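PDB 4NEK: enoyl-CoA hydratase/carnithine racemase from Magnetospirillum magneticum, which probably isomerises the double bond of enoyl-CoA thioesters, shifting it between the delta-3 and delta-2 positions. Local coordinates for residues C[141-144]-C[145-148]; C[185-188]-C[189-192]; C[216-219]-C[220-224]. All coordinates share one frame; numbering follows the deposited sequence.

Overall arrangement
Each contact spans about two turns of a different helix, and the three come in series along the chain: 141-148 at the end of helix 139-147, running on into Gly148, 185-192 within helix 179-194, and 216-224 near the start of helix 215-230. Interactions 1 and 2 lie on opposite sides of the chain's centre, their own centres about 26 Å apart. Interaction 2 packs on strands of the six-stranded mixed sheet. Interaction 3, centred about 26 Å from the middle of the chain, sits on an outlying helix that meets another subunit. Centres of interactions 1 and 3 are about 25 Å apart, yet Gln141 and Arg218 pack on each other between neighbouring subunits, so the two helices meet across a subunit interface of the six-chain assembly.

Interaction 1: residues C[141-144]-C[145-148]; sequences QTMP and ALAG
Met143 and Leu146 meet in a local contact within the last turns of helix 139-147 of this crotonase-like fold, where the chain passes into helix 149-156. Selenium SE of Met143 stands 4.4 Å from CD1 of Leu146, a loose apolar touch between neighbours on one flank of the helix. Leu146 turns CG to the side opposite its carbonyl carbon (chi1 -74°), which lays the branch beside the carbonyl of Thr142: CG is 3.4 Å from Thr142 O, the oxygen that also accepts Leu146 N at 3.0 Å. Ala147 N donates to Met143 O at 2.8 Å. Pro144 has no N-H to give to the turn before, and the helix is kinked there; its carbonyl still receives Gly148 N in a weak bond. Gly148 leaves the helix with positive phi, a conformation that glycine tolerates because no CB collides with the preceding carbonyl. The selenomethionine side chain is buried against Pro111, Met126 and helix 149-156, whereas Gln141 turns outward and gives NE2 to the backbone of Glu213 in a second subunit. The chemistry is thus divided: backbone bonds and apolar contacts hold the turn, while the Gln141 amide adds a polar tie to a second subunit, on which Pro144 also packs.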
# COMPACT_ATOMS: atom_id res chain seq x y z
N GLN C 141 14.54 -19.88 -5.39
CA GLN C 141 14.79 -18.85 -6.38
C GLN C 141 13.58 -17.92 -6.59
O GLN C 141 13.72 -16.68 -6.67
CB GLN C 141 15.13 -19.54 -7.70
CG GLN C 141 15.39 -18.65 -8.87
CD GLN C 141 16.09 -19.43 -9.98
OE1 GLN C 141 17.21 -19.91 -9.81
NE2 GLN C 141 15.44 -19.55 -11.11
N THR C 142 12.40 -18.50 -6.70
CA THR C 142 11.25 -17.68 -7.04
C THR C 142 10.84 -16.75 -5.88
O THR C 142 10.53 -15.60 -6.14
CB THR C 142 10.06 -18.53 -7.39
OG1 THR C 142 9.71 -19.37 -6.28
CG2 THR C 142 10.36 -19.35 -8.62
N MSE C 143 10.88 -17.21 -4.62
CA MSE C 143 10.46 -16.34 -3.52
C MSE C 143 11.35 -15.15 -3.37
O MSE C 143 10.86 -14.04 -3.25
CB MSE C 143 10.24 -17.06 -2.19
CG MSE C 143 9.19 -18.12 -2.34
SE MSE C 143 7.47 -17.50 -3.24
CE MSE C 143 7.04 -19.37 -3.67
N PRO C 144 12.68 -15.35 -3.35
CA PRO C 144 13.50 -14.16 -3.19
C PRO C 144 13.35 -13.22 -4.35
O PRO C 144 13.36 -11.99 -4.15
CB PRO C 144 14.93 -14.71 -3.12
CG PRO C 144 14.77 -16.12 -2.67
CD PRO C 144 13.45 -16.59 -3.21
N ALA C 145 13.21 -13.76 -5.56
CA ALA C 145 13.02 -12.90 -6.73
C ALA C 145 11.73 -12.07 -6.59
O ALA C 145 11.72 -10.90 -6.92
CB ALA C 145 12.95 -13.73 -8.00
N LEU C 146 10.67 -12.65 -6.06
CA LEU C 146 9.42 -11.93 -5.96
C LEU C 146 9.36 -10.98 -4.79
O LEU C 146 8.86 -9.86 -4.92
CB LEU C 146 8.26 -12.91 -5.81
CG LEU C 146 7.87 -13.67 -7.10
CD1 LEU C 146 6.93 -14.81 -6.70
CD2 LEU C 146 7.24 -12.73 -8.16
N ALA C 147 9.83 -11.42 -3.65
CA ALA C 147 9.58 -10.73 -2.39
C ALA C 147 10.79 -9.98 -1.87
O ALA C 147 10.70 -9.20 -0.93
CB ALA C 147 9.15 -11.74 -1.34
N GLY C 148 11.93 -10.21 -2.49
CA GLY C 148 13.19 -9.76 -1.91
C GLY C 148 13.64 -10.73 -0.82
O GLY C 148 12.84 -11.49 -0.24

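Interaction 2: residues C[185-188]-C[189-192]; sequences TAMA and AARK
Met187, modelled as selenomethionine, swings CG opposite its backbone N (chi1 173°) and then bends at the next two torsions, while Arg191, one turn on in helix 179-194, places CG opposite its carbonyl carbon (chi1 -76°) and runs extended as far as NE. The two chains therefore cross, and selenium SE of Met187 comes over one face of the guanidinium of Arg191, 3.8 Å above its plane and displaced toward the rim. NH2 of Arg191 is 4.1 Å from that SE, and NE lies 4.0 Å from CG of Met187. A long, flexible methionine chain suits this place, since it can cover a flat cation with a polarisable atom. In the backbone, Arg191 N donates to Met187 O at 2.9 Å, the helical bond that sets their spacing. NH2 of Arg191 also makes a salt bridge with Glu10, and Lys192 extends away to Glu160 of a third subunit and to acidic residues of a fourth. Small alanines suit the close approach of the helix to the sheet: Ala186 and Ala190 pack on strand 50-54, Ala189 meets strand 115-118, and Met187 reaches both strand 13-18 and strand 50-54.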
# COMPACT_ATOMS: atom_id res chain seq x y z
N THR C 185 -14.57 -16.59 -11.38
CA THR C 185 -13.66 -15.54 -11.79
C THR C 185 -12.39 -16.14 -12.40
O THR C 185 -11.87 -15.63 -13.37
CB THR C 185 -13.26 -14.71 -10.57
OG1 THR C 185 -14.45 -14.18 -9.98
CG2 THR C 185 -12.40 -13.56 -10.95
N ALA C 186 -11.87 -17.19 -11.77
CA ALA C 186 -10.71 -17.82 -12.30
C ALA C 186 -11.04 -18.43 -13.66
O ALA C 186 -10.21 -18.38 -14.57
CB ALA C 186 -10.20 -18.88 -11.36
N MSE C 187 -12.24 -18.96 -13.79
CA MSE C 187 -12.65 -19.55 -15.06
C MSE C 187 -12.75 -18.48 -16.10
O MSE C 187 -12.42 -18.69 -17.25
CB MSE C 187 -13.96 -20.30 -14.87
CG MSE C 187 -14.54 -20.80 -16.17
SE MSE C 187 -13.36 -22.08 -17.15
CE MSE C 187 -14.09 -23.73 -16.33
N ALA C 188 -13.25 -17.31 -15.71
CA ALA C 188 -13.41 -16.22 -16.68
C ALA C 188 -12.06 -15.78 -17.16
O ALA C 188 -11.89 -15.50 -18.33
CB ALA C 188 -14.15 -15.02 -16.07
N ALA C 189 -11.08 -15.76 -16.27
CA ALA C 189 -9.73 -15.43 -16.68
C ALA C 189 -9.13 -16.50 -17.62
O ALA C 189 -8.49 -16.17 -18.61
CB ALA C 189 -8.87 -15.25 -15.47
N ALA C 190 -9.39 -17.77 -17.31
CA ALA C 190 -8.98 -18.83 -18.19
C ALA C 190 -9.59 -18.70 -19.58
O ALA C 190 -8.90 -18.91 -20.59
CB ALA C 190 -9.36 -20.17 -17.59
N ARG C 191 -10.87 -18.40 -19.65
CA ARG C 191 -11.55 -18.25 -20.95
C ARG C 191 -11.01 -17.05 -21.73
O ARG C 191 -10.87 -17.09 -22.93
CB ARG C 191 -13.04 -18.05 -20.78
CG ARG C 191 -13.76 -19.32 -20.43
CD ARG C 191 -15.26 -19.13 -20.56
NE ARG C 191 -15.96 -20.20 -19.85
CZ ARG C 191 -16.09 -21.46 -20.29
NH1 ARG C 191 -15.64 -21.83 -21.49
NH2 ARG C 191 -16.70 -22.35 -19.53
N LYS C 192 -10.69 -15.99 -21.03
CA LYS C 192 -10.17 -14.85 -21.70
C LYS C 192 -8.80 -15.21 -22.31
O LYS C 192 -8.51 -14.82 -23.43
CB LYS C 192 -10.09 -13.69 -20.72
CG LYS C 192 -9.78 -12.41 -21.41
CD LYS C 192 -9.87 -11.20 -20.49
CE LYS C 192 -9.36 -9.97 -21.25
NZ LYS C 192 -9.80 -8.69 -20.61

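Interaction 3: residues C[216-219]-C[220-224]; sequences MDRL and TREAA
The guanidinium of Arg218 and the carboxylate of Glu222 are turned 66° apart, and the carboxylate lies against the aliphatic part of Arg218, with OE2 of Glu222 4.0 Å from CG of Arg218. The guanidinium of Arg218 is met obliquely by CD of Arg221, and that of Arg221 obliquely by NE of Arg218. All three belong to one alpha-helical turn, an i to i+3 and i to i+4 cluster in helix 215-230 of the crotonase-like fold. The Arg218 chain bends at chi2 (55°) and chi3 (64°), and this lays its CD 3.9 Å from CG of Glu222. NE of Arg218 and NE of Arg221 are only 4.3 Å apart. Both arginines, however, make salt bridges to the carboxylate of Glu213, which gathers them; long, adaptable arginines suit such a shared anion. NH1 of Arg218 and OE2 of Glu222 stay 4.9 Å apart, although both bond to Ser140 OG of a third subunit, while OE1 takes the backbone N-H of Gly138 there. With an alanine at Glu222, that serine and the glycine N-H are likely to lose their carboxylate partner, and the aliphatic part of Arg218 its cover. Leu219 suits the same interface, packing on Ala137 of that subunit. Thr220 can serve the helix and the interface because its hydroxyl also bonds to Arg85 of the third subunit. Thr220 N at 3.0 Å and Thr220 OG1 at 3.2 Å both donate to Met216 O, from opposite faces of that carbonyl's plane.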
# COMPACT_ATOMS: atom_id res chain seq x y z
N MSE C 216 20.50 -6.40 -24.97
CA MSE C 216 20.59 -6.46 -26.42
C MSE C 216 20.28 -7.84 -26.93
O MSE C 216 19.61 -7.98 -27.96
CB MSE C 216 21.94 -6.02 -26.95
CG MSE C 216 22.33 -4.59 -26.52
SE MSE C 216 21.09 -3.17 -27.14
CE MSE C 216 21.47 -1.70 -25.86
N ASP C 217 20.72 -8.89 -26.24
CA ASP C 217 20.33 -10.26 -26.62
C ASP C 217 18.84 -10.47 -26.57
O ASP C 217 18.27 -11.09 -27.46
CB ASP C 217 20.95 -11.30 -25.72
CG ASP C 217 22.47 -11.32 -25.80
OD1 ASP C 217 23.04 -10.75 -26.77
OD2 ASP C 217 23.12 -11.92 -24.91
N ARG C 218 18.19 -9.91 -25.56
CA ARG C 218 16.74 -10.07 -25.45
C ARG C 218 16.02 -9.33 -26.57
O ARG C 218 15.03 -9.85 -27.13
CB ARG C 218 16.22 -9.63 -24.07
CG ARG C 218 14.70 -9.71 -23.91
CD ARG C 218 14.16 -11.09 -24.22
NE ARG C 218 14.68 -12.04 -23.23
CZ ARG C 218 14.01 -12.55 -22.20
NH1 ARG C 218 12.73 -12.24 -22.01
NH2 ARG C 218 14.62 -13.40 -21.38
N LEU C 219 16.50 -8.15 -26.92
CA LEU C 219 15.91 -7.42 -28.05
C LEU C 219 15.98 -8.22 -29.32
O LEU C 219 14.99 -8.31 -30.08
CB LEU C 219 16.62 -6.10 -28.27
CG LEU C 219 16.39 -5.11 -27.14
CD1 LEU C 219 17.22 -3.87 -27.34
CD2 LEU C 219 14.91 -4.76 -27.07
N THR C 220 17.15 -8.82 -29.55
CA THR C 220 17.33 -9.66 -30.72
C THR C 220 16.37 -10.84 -30.69
O THR C 220 15.74 -11.17 -31.69
CB THR C 220 18.79 -10.13 -30.78
OG1 THR C 220 19.62 -9.00 -30.97
CG2 THR C 220 19.02 -11.08 -31.91
N ARG C 221 16.30 -11.49 -29.54
CA ARG C 221 15.44 -12.65 -29.41
C ARG C 221 13.98 -12.31 -29.71
O ARG C 221 13.33 -13.01 -30.46
CB ARG C 221 15.56 -13.22 -28.00
CG ARG C 221 14.83 -14.53 -27.82
CD ARG C 221 14.83 -15.00 -26.39
NE ARG C 221 16.19 -15.11 -25.88
CZ ARG C 221 16.97 -16.15 -26.11
NH1 ARG C 221 16.53 -17.19 -26.79
NH2 ARG C 221 18.20 -16.16 -25.63
N GLU C 222 13.48 -11.23 -29.12
CA GLU C 222 12.08 -10.87 -29.28
C GLU C 222 11.82 -10.57 -30.71
O GLU C 222 10.81 -10.98 -31.26
CB GLU C 222 11.70 -9.64 -28.45
CG GLU C 222 11.60 -9.88 -26.94
CD GLU C 222 11.40 -8.60 -26.12
OE1 GLU C 222 11.70 -7.49 -26.65
OE2 GLU C 222 10.93 -8.70 -24.94
N ALA C 223 12.75 -9.83 -31.32
CA ALA C 223 12.59 -9.38 -32.70
C ALA C 223 12.53 -10.54 -33.69
O ALA C 223 11.69 -10.55 -34.58
CB ALA C 223 13.70 -8.42 -33.07
N ALA C 224 13.35 -11.55 -33.48
CA ALA C 224 13.30 -12.74 -34.30
C ALA C 224 11.91 -13.39 -34.26
O ALA C 224 11.33 -13.71 -35.30
CB ALA C 224 14.34 -13.74 -33.83